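Local coordinates for protein fructose-like phosphotransferase enzyme IIB component 3 (PDB 4TN5) that probably passes a phosphoryl group from phospho-EIIA to incoming fructose as the IIB component of a bacterial sugar phosphotransferase system, at residues 2-7 against 22-27; 59-64 against 85-90; 78-83 against 95-100. All coordinates share one frame; numbering follows the deposited sequence.

Contact 1 (2-7 against 22-27); sequences AYLVAV and ERLEKL
Leu-24 meets Ala-6 and Leu-4 through one methyl group, a compact case of how an amphipathic helix is seated on a beta-sheet. The contact is wholly apolar. CD2 of Leu-24 comes down on CB of Ala-6 at 3.5 Å, and the same carbon lies 4.2 Å from CD2 of Leu-4, so one branch of the helix leucine serves two strand residues. With CG anti to the backbone N (chi1 -175°), Leu-24 extends toward the strand, and chi2 near 60° sets CD2 against it. Where the strand offers only the methyl of an alanine, the helix leucine can come close; Leu-4 stands slightly farther off than Ala-6. The two backbones stay well apart, with the CA atoms of Ala-6 and Leu-24 at 8.7 Å, and only 97 Å² is buried between the segments.

The backbone bonds lie within each layer: in the helix Leu-27 N donates to Arg-23 O over 2.8 Å, and in the sheet Leu-4 and Val-5 pair with Gly-34, Ser-36 and Val-59. Alternation along the strand sends the CB atoms of Val-5 and Val-7 away from this helix. Strand 3-9 and helix 18-30 open a beta-alpha-beta unit completed by strand 34-41, and Leu-24 also packs on Leu-61 of strand 59-64 and on Phe-87 of helix 84-89.

Contact 2 (59-64 against 85-90); sequences VALLIT and YAFLRE
Ile-63 and Phe-87 join a parallel strand to the short helix 84-89 on one face of the sheet, in the open alpha/beta fold of a PTS IIB protein. The pair illustrates how an isoleucine can present its two arms to different parts of one aromatic residue. Its longer arm is extended (chi2 175°), with CG1 beside the backbone N, and this carries CD1 outward to stand over the middle of the Phe-87 ring. CD1 is 3.8 Å from the ring centroid and 5° off the ring normal, a nearly upright CH-pi contact in which the six ring carbons are all about equally far from the methyl. The shorter arm, CG2, is the branch that touches the start of the aromatic side chain.

Phe-87 makes this possible by placing its CG anti to the backbone N (chi1 174°), so that the ring extends from the helix over the sheet. Farther back along the strand, CD2 of Leu-61 approaches Phe-87 CE1 obliquely at 4.4 Å. Arg-23 and Leu-27 of helix 18-30 and Val-94 of helix 92-103 also touch Phe-87, which therefore sits where three helices converge on the sheet. An alanine at Phe-87 would remove the ring beneath Ile-63 CD1, and the consequence would probably be a gap between strand and helix, with Leu-61 losing an apolar neighbour as well.

The side chain of Ile-63 is about 9 Å from that of Cys-10, the inferred phosphocysteine site. The tightest approach across the contact lies at the base of the ring, where Ile-63 CG2 rests 3.6 Å from Phe-87 CB.

Contact 3 (78-83 against 95-100); sequences RYVQCS and MSAVRK
Val-80 is the strand residue that packs on Ala-97 and Val-98, with its branched side chain directed at a turn of helix 92-103. Before that point on the helix, Met-95, a selenomethionine, turns its CB away from the strand, while its carbonyl O receives a weak bond from Arg-99 N. Ser-96 likewise serves the helix, its O accepting Lys-100 N at 3.1 Å.

Ala-97 is the first to touch. Its CB lies 4.3 Å from Val-80 CG1, and its carbonyl carbon is 3.9 Å from CG2 of the same valine. The two branches of Val-80 are thus divided: CG1, anti to the backbone N (chi1 178°), faces the alanine methyl, whereas CG2 presses on the helix backbone at the junction of the two residues. The small side chain of Ala-97 is consistent with the close seating; it also packs on Leu-112.

Strand 79-82, helices 84-89 and 92-103 and strand 108-111 follow one another in the chain, and the two strands lie parallel and adjacent, so this contact belongs to a beta-alpha-beta crossover at the end of the sheet.

At Val-98 the backbone itself is the surface. Val-80 CG2 stands 3.6 Å from Val-98 CA, and the CA atoms of the two valines are only 6.0 Å apart. The CB of Val-98 points to the side of the strand and not at it, yet its CG2 branch meets Val-80 CG2 at 3.8 Å. Trp-33 packs against Val-98 as well.

Lys-100 ends the segment with a side chain leading away from the strand, and packs on Gln-106 of the second subunit.

In the fold
All three contacts are buried and apolar, and each seats a different helix on the same sheet: 18-30 in contact 1, 84-89 in contact 2 and 92-103 in contact 3. Their strands, 3-9, 59-64 and 79-82, are successive neighbours joined by backbone hydrogen bonds, probably including Val-5 O with Leu-61 N and Leu-62 N with Val-80 O. The chemistry varies with position. Contact 1 uses aliphatic methyls alone, contact 2 adds an aromatic face nearer the inferred active cysteine, and contact 3 sets a valine directly on helix backbone. Only the last has a residue, Lys-100, touching the second subunit, while Leu-27 and Met-95 bring helices 18-30 and 92-103 together.

Contact 1 (2-7 against 22-27)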
ATOM      1  N   ALA A   2       2.110  19.408  10.344  1.00 73.53           N
ATOM      2  CA  ALA A   2       1.597  18.179   9.753  1.00 61.47           C
ATOM      3  C   ALA A   2       0.823  17.395  10.805  1.00 53.82           C
ATOM      4  O   ALA A   2       1.121  17.484  11.996  1.00 49.00           O
ATOM      5  CB  ALA A   2       2.735  17.343   9.195  1.00 58.03           C
ATOM      6  N   TYR A   3      -0.172  16.631  10.367  1.00 49.96           N
ATOM      7  CA  TYR A   3      -1.030  15.912  11.303  1.00 50.85           C
ATOM      8  C   TYR A   3      -1.050  14.405  11.058  1.00 52.73           C
ATOM      9  O   TYR A   3      -1.391  13.940   9.972  1.00 48.81           O
ATOM     10  CB  TYR A   3      -2.450  16.479  11.277  1.00 56.23           C
ATOM     11  CG  TYR A   3      -3.394  15.784  12.225  1.00 56.11           C
ATOM     12  CD1 TYR A   3      -3.123  15.723  13.586  1.00 52.13           C
ATOM     13  CD2 TYR A   3      -4.560  15.189  11.764  1.00 66.44           C
ATOM     14  CE1 TYR A   3      -3.983  15.087  14.459  1.00 50.65           C
ATOM     15  CE2 TYR A   3      -5.427  14.552  12.628  1.00 70.46           C
ATOM     16  CZ  TYR A   3      -5.134  14.503  13.974  1.00 57.87           C
ATOM     17  OH  TYR A   3      -5.996  13.869  14.839  1.00 61.34           O
ATOM     18  N   LEU A   4      -0.695  13.652  12.095  1.00 54.24           N
ATOM     19  CA  LEU A   4      -0.557  12.205  12.008  1.00 46.51           C
ATOM     20  C   LEU A   4      -1.590  11.502  12.882  1.00 44.03           C
ATOM     21  O   LEU A   4      -1.826  11.908  14.016  1.00 49.33           O
ATOM     22  CB  LEU A   4       0.852  11.806  12.458  1.00 43.32           C
ATOM     23  CG  LEU A   4       1.222  10.326  12.584  1.00 50.22           C
ATOM     24  CD1 LEU A   4       1.746   9.777  11.269  1.00 55.75           C
ATOM     25  CD2 LEU A   4       2.242  10.128  13.695  1.00 46.91           C
ATOM     26  N   VAL A   5      -2.217  10.456  12.354  1.00 36.38           N
ATOM     27  CA  VAL A   5      -3.036   9.579  13.185  1.00 34.47           C
ATOM     28  C   VAL A   5      -2.333   8.234  13.311  1.00 35.35           C
ATOM     29  O   VAL A   5      -1.632   7.806  12.395  1.00 36.51           O
ATOM     30  CB  VAL A   5      -4.466   9.389  12.633  1.00 40.72           C
ATOM     31  CG1 VAL A   5      -5.227  10.707  12.662  1.00 40.18           C
ATOM     32  CG2 VAL A   5      -4.431   8.810  11.229  1.00 45.73           C
ATOM     33  N   ALA A   6      -2.503   7.574  14.448  1.00 39.30           N
ATOM     34  CA  ALA A   6      -1.762   6.346  14.699  1.00 29.15           C
ATOM     35  C   ALA A   6      -2.570   5.291  15.437  1.00 28.78           C
ATOM     36  O   ALA A   6      -3.465   5.605  16.223  1.00 32.97           O
ATOM     37  CB  ALA A   6      -0.488   6.654  15.457  1.00 19.47           C
ATOM     38  N   VAL A   7      -2.241   4.034  15.170  1.00 36.04           N
ATOM     39  CA  VAL A   7      -2.827   2.917  15.892  1.00 37.74           C
ATOM     40  C   VAL A   7      -1.731   1.957  16.331  1.00 40.07           C
ATOM     41  O   VAL A   7      -0.983   1.432  15.505  1.00 44.07           O
ATOM     42  CB  VAL A   7      -3.853   2.149  15.041  1.00 42.03           C
ATOM     43  CG1 VAL A   7      -4.370   0.944  15.808  1.00 48.42           C
ATOM     44  CG2 VAL A   7      -5.004   3.057  14.638  1.00 38.19           C
ATOM     45  N   GLU A  22       3.639   5.930  23.646  1.00 58.60           N
ATOM     46  CA  GLU A  22       4.471   6.863  24.396  1.00 46.45           C
ATOM     47  C   GLU A  22       5.595   7.430  23.542  1.00 27.63           C
ATOM     48  O   GLU A  22       5.731   8.647  23.409  1.00 30.90           O
ATOM     49  CB  GLU A  22       5.062   6.175  25.629  1.00 63.95           C
ATOM     50  CG  GLU A  22       5.952   7.059  26.494  1.00 70.99           C
ATOM     51  CD  GLU A  22       5.200   8.182  27.182  1.00 82.44           C
ATOM     52  OE1 GLU A  22       3.951   8.156  27.198  1.00 85.86           O
ATOM     53  OE2 GLU A  22       5.863   9.091  27.721  1.00 87.53           O
ATOM     54  N   ARG A  23       6.399   6.539  22.968  1.00 26.63           N
ATOM     55  CA  ARG A  23       7.544   6.948  22.169  1.00 39.54           C
ATOM     56  C   ARG A  23       7.110   7.803  20.984  1.00 41.14           C
ATOM     57  O   ARG A  23       7.771   8.777  20.647  1.00 44.55           O
ATOM     58  CB  ARG A  23       8.341   5.730  21.690  1.00 41.10           C
ATOM     59  CG  ARG A  23       9.640   6.089  20.980  1.00 53.75           C
ATOM     60  CD  ARG A  23      10.842   5.413  21.628  1.00 64.70           C
ATOM     61  NE  ARG A  23      10.979   4.009  21.245  1.00 72.34           N
ATOM     62  CZ  ARG A  23      11.439   3.054  22.048  1.00 80.67           C
ATOM     63  NH1 ARG A  23      11.796   3.338  23.289  1.00 85.14           N
ATOM     64  NH2 ARG A  23      11.539   1.809  21.615  1.00 88.35           N
ATOM     65  N   LEU A  24       5.984   7.449  20.375  1.00 36.77           N
ATOM     66  CA  LEU A  24       5.502   8.167  19.200  1.00 36.20           C
ATOM     67  C   LEU A  24       5.020   9.577  19.535  1.00 42.03           C
ATOM     68  O   LEU A  24       5.281  10.521  18.789  1.00 47.03           O
ATOM     69  CB  LEU A  24       4.387   7.384  18.512  1.00 32.82           C
ATOM     70  CG  LEU A  24       3.899   7.991  17.199  1.00 39.58           C
ATOM     71  CD1 LEU A  24       5.046   8.077  16.209  1.00 29.67           C
ATOM     72  CD2 LEU A  24       2.770   7.162  16.633  1.00 35.92           C
ATOM     73  N   GLU A  25       4.317   9.711  20.655  1.00 41.12           N
ATOM     74  CA  GLU A  25       3.818  11.009  21.102  1.00 39.96           C
ATOM     75  C   GLU A  25       4.963  12.005  21.263  1.00 37.96           C
ATOM     76  O   GLU A  25       4.822  13.184  20.944  1.00 45.06           O
ATOM     77  CB  GLU A  25       3.053  10.864  22.420  1.00 41.35           C
ATOM     78  CG  GLU A  25       2.172  12.055  22.768  1.00 62.88           C
ATOM     79  CD  GLU A  25       0.746  11.648  23.088  1.00 83.63           C
ATOM     80  OE1 GLU A  25       0.462  10.432  23.085  1.00 90.97           O
ATOM     81  OE2 GLU A  25      -0.091  12.542  23.333  1.00 87.73           O
ATOM     82  N   LYS A  26       6.105  11.521  21.739  1.00 32.00           N
ATOM     83  CA  LYS A  26       7.267  12.384  21.928  1.00 48.91           C
ATOM     84  C   LYS A  26       8.202  12.406  20.717  1.00 44.35           C
ATOM     85  O   LYS A  26       9.049  13.284  20.605  1.00 50.87           O
ATOM     86  CB  LYS A  26       8.003  12.052  23.232  1.00 62.78           C
ATOM     87  CG  LYS A  26       9.353  11.375  23.073  1.00 72.93           C
ATOM     88  CD  LYS A  26       9.783  10.761  24.391  1.00 79.96           C
ATOM     89  CE  LYS A  26      10.804   9.662  24.188  1.00 92.99           C
ATOM     90  NZ  LYS A  26      11.366   9.208  25.493  1.00100.18           N
ATOM     91  N   LEU A  27       8.032  11.459  19.799  1.00 47.45           N
ATOM     92  CA  LEU A  27       8.680  11.564  18.496  1.00 35.48           C
ATOM     93  C   LEU A  27       7.993  12.671  17.712  1.00 38.11           C
ATOM     94  O   LEU A  27       8.608  13.345  16.886  1.00 51.75           O
ATOM     95  CB  LEU A  27       8.571  10.252  17.712  1.00 43.84           C
ATOM     96  CG  LEU A  27       9.420   9.068  18.172  1.00 49.20           C
ATOM     97  CD1 LEU A  27       9.311   7.893  17.214  1.00 42.93           C
ATOM     98  CD2 LEU A  27      10.852   9.493  18.332  1.00 50.55           C
TER

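Contact 2 (59-64 against 85-90)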
ATOM      1  N   VAL A  59      -1.087  11.696   7.035  1.00 47.67           N
ATOM      2  CA  VAL A  59      -0.529  10.350   6.970  1.00 32.42           C
ATOM      3  C   VAL A  59      -0.891   9.572   8.235  1.00 34.75           C
ATOM      4  O   VAL A  59      -1.024  10.152   9.313  1.00 48.50           O
ATOM      5  CB  VAL A  59       1.009  10.385   6.775  1.00 35.57           C
ATOM      6  CG1 VAL A  59       1.679  11.108   7.930  1.00 39.86           C
ATOM      7  CG2 VAL A  59       1.580   8.982   6.599  1.00 33.23           C
ATOM      8  N   ALA A  60      -1.076   8.263   8.095  1.00 25.09           N
ATOM      9  CA  ALA A  60      -1.350   7.406   9.239  1.00 32.58           C
ATOM     10  C   ALA A  60      -0.146   6.526   9.553  1.00 29.06           C
ATOM     11  O   ALA A  60       0.635   6.188   8.666  1.00 33.72           O
ATOM     12  CB  ALA A  60      -2.581   6.551   8.978  1.00 26.11           C
ATOM     13  N   LEU A  61       0.016   6.169  10.821  1.00 37.73           N
ATOM     14  CA  LEU A  61       1.061   5.232  11.211  1.00 27.69           C
ATOM     15  C   LEU A  61       0.444   4.028  11.906  1.00 33.50           C
ATOM     16  O   LEU A  61      -0.232   4.164  12.925  1.00 37.60           O
ATOM     17  CB  LEU A  61       2.097   5.902  12.114  1.00 29.50           C
ATOM     18  CG  LEU A  61       3.268   5.010  12.538  1.00 39.51           C
ATOM     19  CD1 LEU A  61       3.932   4.382  11.325  1.00 43.10           C
ATOM     20  CD2 LEU A  61       4.280   5.800  13.351  1.00 31.60           C
ATOM     21  N   LEU A  62       0.672   2.847  11.344  1.00 32.57           N
ATOM     22  CA  LEU A  62       0.088   1.628  11.883  1.00 28.12           C
ATOM     23  C   LEU A  62       1.153   0.750  12.521  1.00 43.76           C
ATOM     24  O   LEU A  62       1.859   0.008  11.839  1.00 48.36           O
ATOM     25  CB  LEU A  62      -0.661   0.868  10.787  1.00 38.72           C
ATOM     26  CG  LEU A  62      -1.687   1.712  10.029  1.00 45.95           C
ATOM     27  CD1 LEU A  62      -2.398   0.886   8.970  1.00 46.56           C
ATOM     28  CD2 LEU A  62      -2.689   2.343  10.988  1.00 37.79           C
ATOM     29  N   ILE A  63       1.265   0.850  13.840  1.00 50.92           N
ATOM     30  CA  ILE A  63       2.235   0.074  14.595  1.00 48.55           C
ATOM     31  C   ILE A  63       1.550  -1.153  15.180  1.00 49.60           C
ATOM     32  O   ILE A  63       0.980  -1.094  16.267  1.00 55.52           O
ATOM     33  CB  ILE A  63       2.829   0.906  15.741  1.00 51.30           C
ATOM     34  CG1 ILE A  63       3.164   2.317  15.251  1.00 52.89           C
ATOM     35  CG2 ILE A  63       4.052   0.216  16.322  1.00 56.67           C
ATOM     36  CD1 ILE A  63       3.640   3.248  16.342  1.00 49.41           C
ATOM     37  N   THR A  64       1.603  -2.267  14.458  1.00 53.25           N
ATOM     38  CA  THR A  64       0.856  -3.446  14.875  1.00 69.31           C
ATOM     39  C   THR A  64       1.466  -4.770  14.430  1.00 79.82           C
ATOM     40  O   THR A  64       2.029  -4.883  13.341  1.00 82.77           O
ATOM     41  CB  THR A  64      -0.601  -3.385  14.374  1.00 73.62           C
ATOM     42  OG1 THR A  64      -1.290  -4.584  14.750  1.00 69.23           O
ATOM     43  CG2 THR A  64      -0.644  -3.231  12.859  1.00 74.38           C
ATOM     44  N   TYR A  85       7.467  -4.420  17.879  1.00 79.71           N
ATOM     45  CA  TYR A  85       8.853  -4.612  18.280  1.00 94.98           C
ATOM     46  C   TYR A  85       9.847  -4.035  17.254  1.00 89.85           C
ATOM     47  O   TYR A  85      11.009  -3.797  17.565  1.00 91.27           O
ATOM     48  CB  TYR A  85       9.083  -6.071  18.630  1.00 97.20           C
ATOM     49  CG  TYR A  85       8.036  -6.745  19.439  1.00 97.38           C
ATOM     50  CD1 TYR A  85       7.413  -6.127  20.526  1.00 95.16           C
ATOM     51  CD2 TYR A  85       7.584  -7.980  19.053  1.00 97.33           C
ATOM     52  CE1 TYR A  85       6.418  -6.785  21.222  1.00 90.80           C
ATOM     53  CE2 TYR A  85       6.601  -8.601  19.745  1.00 93.57           C
ATOM     54  CZ  TYR A  85       6.030  -8.021  20.820  1.00 95.54           C
ATOM     55  OH  TYR A  85       5.053  -8.712  21.474  1.00 92.34           O
ATOM     56  N   ALA A  86       9.369  -3.781  16.039  1.00 69.41           N
ATOM     57  CA  ALA A  86      10.153  -3.052  15.038  1.00 61.18           C
ATOM     58  C   ALA A  86      10.217  -1.541  15.287  1.00 56.64           C
ATOM     59  O   ALA A  86      11.278  -0.924  15.156  1.00 59.09           O
ATOM     60  CB  ALA A  86       9.627  -3.325  13.649  1.00 61.77           C
ATOM     61  N   PHE A  87       9.080  -0.945  15.627  1.00 56.29           N
ATOM     62  CA  PHE A  87       9.036   0.473  15.966  1.00 52.85           C
ATOM     63  C   PHE A  87       9.850   0.714  17.224  1.00 59.38           C
ATOM     64  O   PHE A  87      10.513   1.745  17.369  1.00 49.49           O
ATOM     65  CB  PHE A  87       7.594   0.925  16.187  1.00 42.97           C
ATOM     66  CG  PHE A  87       7.471   2.338  16.675  1.00 43.06           C
ATOM     67  CD1 PHE A  87       7.578   3.398  15.792  1.00 36.52           C
ATOM     68  CD2 PHE A  87       7.247   2.606  18.015  1.00 42.28           C
ATOM     69  CE1 PHE A  87       7.465   4.699  16.235  1.00 36.58           C
ATOM     70  CE2 PHE A  87       7.134   3.907  18.463  1.00 32.77           C
ATOM     71  CZ  PHE A  87       7.243   4.953  17.572  1.00 31.79           C
ATOM     72  N   LEU A  88       9.798  -0.251  18.133  1.00 66.19           N
ATOM     73  CA  LEU A  88      10.539  -0.139  19.377  1.00 70.62           C
ATOM     74  C   LEU A  88      12.058  -0.186  19.200  1.00 80.36           C
ATOM     75  O   LEU A  88      12.763   0.684  19.722  1.00 89.21           O
ATOM     76  CB  LEU A  88      10.076  -1.169  20.413  1.00 67.88           C
ATOM     77  CG  LEU A  88       8.687  -0.948  21.015  1.00 62.66           C
ATOM     78  CD1 LEU A  88       8.474  -1.884  22.197  1.00 59.00           C
ATOM     79  CD2 LEU A  88       8.506   0.502  21.435  1.00 56.03           C
ATOM     80  N   ARG A  89      12.565  -1.173  18.454  1.00 80.91           N
ATOM     81  CA  ARG A  89      14.017  -1.384  18.412  1.00 93.76           C
ATOM     82  C   ARG A  89      14.648  -0.144  17.815  1.00 92.06           C
ATOM     83  O   ARG A  89      15.591   0.402  18.372  1.00 98.49           O
ATOM     84  CB  ARG A  89      14.425  -2.664  17.690  1.00 95.92           C
ATOM     85  CG  ARG A  89      14.556  -2.629  16.187  1.00 90.75           C
ATOM     86  CD  ARG A  89      14.847  -4.055  15.802  1.00 93.08           C
ATOM     87  NE  ARG A  89      13.684  -4.916  16.074  1.00 93.14           N
ATOM     88  CZ  ARG A  89      12.712  -5.130  15.189  1.00 94.87           C
ATOM     89  NH1 ARG A  89      12.780  -4.568  13.999  1.00 91.67           N
ATOM     90  NH2 ARG A  89      11.693  -5.921  15.464  1.00 90.72           N
ATOM     91  N   GLU A  90      14.129   0.301  16.678  1.00 79.56           N
ATOM     92  CA  GLU A  90      14.626   1.527  16.077  1.00 83.43           C
ATOM     93  C   GLU A  90      13.559   2.375  15.392  1.00 76.14           C
ATOM     94  O   GLU A  90      13.119   2.072  14.277  1.00 71.82           O
ATOM     95  CB  GLU A  90      15.735   1.168  15.086  1.00 96.45           C
ATOM     96  CG  GLU A  90      16.471   2.396  14.564  1.00103.45           C
ATOM     97  CD  GLU A  90      17.633   2.049  13.660  1.00113.36           C
ATOM     98  OE1 GLU A  90      17.404   1.407  12.616  1.00118.93           O
ATOM     99  OE2 GLU A  90      18.779   2.418  13.998  1.00115.39           O
TER

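Contact 3 (78-83 against 95-100)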
ATOM      1  N   ARG A  78      -2.537   7.879   3.056  1.00 29.41           N
ATOM      2  CA  ARG A  78      -1.110   7.640   2.999  1.00 37.36           C
ATOM      3  C   ARG A  78      -0.765   7.041   4.347  1.00 42.90           C
ATOM      4  O   ARG A  78      -1.119   7.613   5.377  1.00 45.47           O
ATOM      5  CB  ARG A  78      -0.357   8.958   2.855  1.00 40.20           C
ATOM      6  CG  ARG A  78      -0.634   9.738   1.591  1.00 48.05           C
ATOM      7  CD  ARG A  78       0.031  11.099   1.685  1.00 55.79           C
ATOM      8  NE  ARG A  78       0.085  11.780   0.398  1.00 66.73           N
ATOM      9  CZ  ARG A  78       1.111  11.698  -0.438  1.00 79.27           C
ATOM     10  NH1 ARG A  78       2.166  10.956  -0.128  1.00 88.87           N
ATOM     11  NH2 ARG A  78       1.082  12.349  -1.592  1.00 82.09           N
ATOM     12  N   TYR A  79      -0.098   5.894   4.367  1.00 41.30           N
ATOM     13  CA  TYR A  79       0.313   5.340   5.652  1.00 38.03           C
ATOM     14  C   TYR A  79       1.557   4.459   5.637  1.00 45.17           C
ATOM     15  O   TYR A  79       1.943   3.906   4.607  1.00 44.07           O
ATOM     16  CB  TYR A  79      -0.853   4.635   6.369  1.00 38.90           C
ATOM     17  CG  TYR A  79      -1.299   3.310   5.786  1.00 38.95           C
ATOM     18  CD1 TYR A  79      -0.610   2.136   6.066  1.00 47.97           C
ATOM     19  CD2 TYR A  79      -2.435   3.228   4.992  1.00 46.76           C
ATOM     20  CE1 TYR A  79      -1.023   0.923   5.548  1.00 41.97           C
ATOM     21  CE2 TYR A  79      -2.857   2.017   4.472  1.00 46.81           C
ATOM     22  CZ  TYR A  79      -2.147   0.869   4.754  1.00 45.75           C
ATOM     23  OH  TYR A  79      -2.562  -0.337   4.238  1.00 47.77           O
ATOM     24  N   VAL A  80       2.179   4.360   6.806  1.00 33.06           N
ATOM     25  CA  VAL A  80       3.288   3.453   7.036  1.00 34.52           C
ATOM     26  C   VAL A  80       2.841   2.417   8.055  1.00 36.74           C
ATOM     27  O   VAL A  80       2.268   2.764   9.088  1.00 47.72           O
ATOM     28  CB  VAL A  80       4.514   4.197   7.595  1.00 34.05           C
ATOM     29  CG1 VAL A  80       5.651   3.223   7.871  1.00 28.78           C
ATOM     30  CG2 VAL A  80       4.958   5.280   6.633  1.00 29.65           C
ATOM     31  N   GLN A  81       3.086   1.146   7.762  1.00 43.89           N
ATOM     32  CA  GLN A  81       2.735   0.082   8.694  1.00 45.31           C
ATOM     33  C   GLN A  81       3.962  -0.721   9.105  1.00 50.35           C
ATOM     34  O   GLN A  81       4.804  -1.060   8.274  1.00 53.00           O
ATOM     35  CB  GLN A  81       1.671  -0.841   8.096  1.00 43.80           C
ATOM     36  CG  GLN A  81       1.281  -1.995   9.009  1.00 62.68           C
ATOM     37  CD  GLN A  81       0.047  -2.732   8.531  1.00 78.88           C
ATOM     38  OE1 GLN A  81      -0.753  -2.197   7.764  1.00 88.35           O
ATOM     39  NE2 GLN A  81      -0.116  -3.970   8.985  1.00 83.38           N
ATOM     40  N   CYS A  82       4.058  -1.016  10.397  1.00 42.40           N
ATOM     41  CA  CYS A  82       5.144  -1.831  10.921  1.00 49.41           C
ATOM     42  C   CYS A  82       4.704  -2.530  12.199  1.00 44.55           C
ATOM     43  O   CYS A  82       3.701  -2.159  12.807  1.00 50.06           O
ATOM     44  CB  CYS A  82       6.379  -0.971  11.194  1.00 47.37           C
ATOM     45  SG  CYS A  82       6.165   0.243  12.515  1.00 64.35           S
ATOM     46  N   SER A  83       5.456  -3.549  12.601  1.00 46.23           N
ATOM     47  CA  SER A  83       5.177  -4.254  13.843  1.00 49.35           C
ATOM     48  C   SER A  83       5.652  -3.423  15.028  1.00 49.57           C
ATOM     49  O   SER A  83       6.459  -2.507  14.867  1.00 48.25           O
ATOM     50  CB  SER A  83       5.859  -5.622  13.845  1.00 56.13           C
ATOM     51  OG  SER A  83       7.245  -5.503  13.582  1.00 67.43           O
HETATM   52  N   MSE A  95       9.783   7.106  11.277  1.00 74.88           N
HETATM   53  CA  MSE A  95       9.247   8.443  11.016  1.00 80.08           C
HETATM   54  C   MSE A  95       9.807   9.056   9.731  1.00 75.52           C
HETATM   55  O   MSE A  95       9.181   9.936   9.142  1.00 79.52           O
HETATM   56  CB  MSE A  95       9.489   9.408  12.177  1.00 82.48           C
HETATM   57  CG  MSE A  95      10.891   9.968  12.241  1.00 89.12           C
HETATM   58 SE   MSE A  95      11.217  10.892  13.916  1.00 99.38          SE
HETATM   59  CE  MSE A  95      11.736   9.341  14.974  1.00 98.51           C
ATOM     60  N   SER A  96      10.984   8.608   9.302  1.00 72.63           N
ATOM     61  CA  SER A  96      11.561   9.114   8.056  1.00 79.98           C
ATOM     62  C   SER A  96      10.876   8.412   6.896  1.00 80.60           C
ATOM     63  O   SER A  96      10.772   8.952   5.802  1.00 89.88           O
ATOM     64  CB  SER A  96      13.072   8.897   7.993  1.00 81.82           C
ATOM     65  OG  SER A  96      13.550   9.069   6.667  1.00 84.88           O
ATOM     66  N   ALA A  97      10.411   7.194   7.144  1.00 62.13           N
ATOM     67  CA  ALA A  97       9.542   6.512   6.201  1.00 58.17           C
ATOM     68  C   ALA A  97       8.233   7.281   6.138  1.00 63.90           C
ATOM     69  O   ALA A  97       7.704   7.543   5.060  1.00 73.77           O
ATOM     70  CB  ALA A  97       9.297   5.081   6.645  1.00 52.31           C
ATOM     71  N   VAL A  98       7.731   7.654   7.313  1.00 59.60           N
ATOM     72  CA  VAL A  98       6.527   8.471   7.429  1.00 51.14           C
ATOM     73  C   VAL A  98       6.674   9.795   6.682  1.00 45.35           C
ATOM     74  O   VAL A  98       5.731  10.272   6.051  1.00 50.23           O
ATOM     75  CB  VAL A  98       6.167   8.747   8.912  1.00 40.74           C
ATOM     76  CG1 VAL A  98       5.105   9.828   9.024  1.00 41.97           C
ATOM     77  CG2 VAL A  98       5.695   7.469   9.593  1.00 33.09           C
ATOM     78  N   ARG A  99       7.866  10.377   6.729  1.00 43.02           N
ATOM     79  CA  ARG A  99       8.073  11.697   6.145  1.00 50.85           C
ATOM     80  C   ARG A  99       8.240  11.601   4.628  1.00 57.22           C
ATOM     81  O   ARG A  99       7.961  12.555   3.905  1.00 70.06           O
ATOM     82  CB  ARG A  99       9.257  12.403   6.809  1.00 57.48           C
ATOM     83  CG  ARG A  99       9.118  13.920   6.864  1.00 66.08           C
ATOM     84  CD  ARG A  99      10.193  14.555   7.742  1.00 86.49           C
ATOM     85  NE  ARG A  99       9.924  15.964   8.019  1.00103.88           N
ATOM     86  CZ  ARG A  99      10.137  16.951   7.154  1.00114.87           C
ATOM     87  NH1 ARG A  99      10.618  16.681   5.948  1.00117.05           N
ATOM     88  NH2 ARG A  99       9.868  18.205   7.491  1.00117.92           N
ATOM     89  N   LYS A 100       8.681  10.441   4.150  1.00 57.18           N
ATOM     90  CA  LYS A 100       8.670  10.158   2.715  1.00 57.77           C
ATOM     91  C   LYS A 100       7.238  10.035   2.204  1.00 56.01           C
ATOM     92  O   LYS A 100       6.837  10.741   1.280  1.00 70.60           O
ATOM     93  CB  LYS A 100       9.443   8.877   2.387  1.00 67.32           C
ATOM     94  CG  LYS A 100      10.932   8.919   2.704  1.00 82.62           C
ATOM     95  CD  LYS A 100      11.595   7.586   2.388  1.00 89.32           C
ATOM     96  CE  LYS A 100      12.699   7.732   1.349  1.00 96.45           C
ATOM     97  NZ  LYS A 100      14.026   7.321   1.891  1.00 98.23           N
TER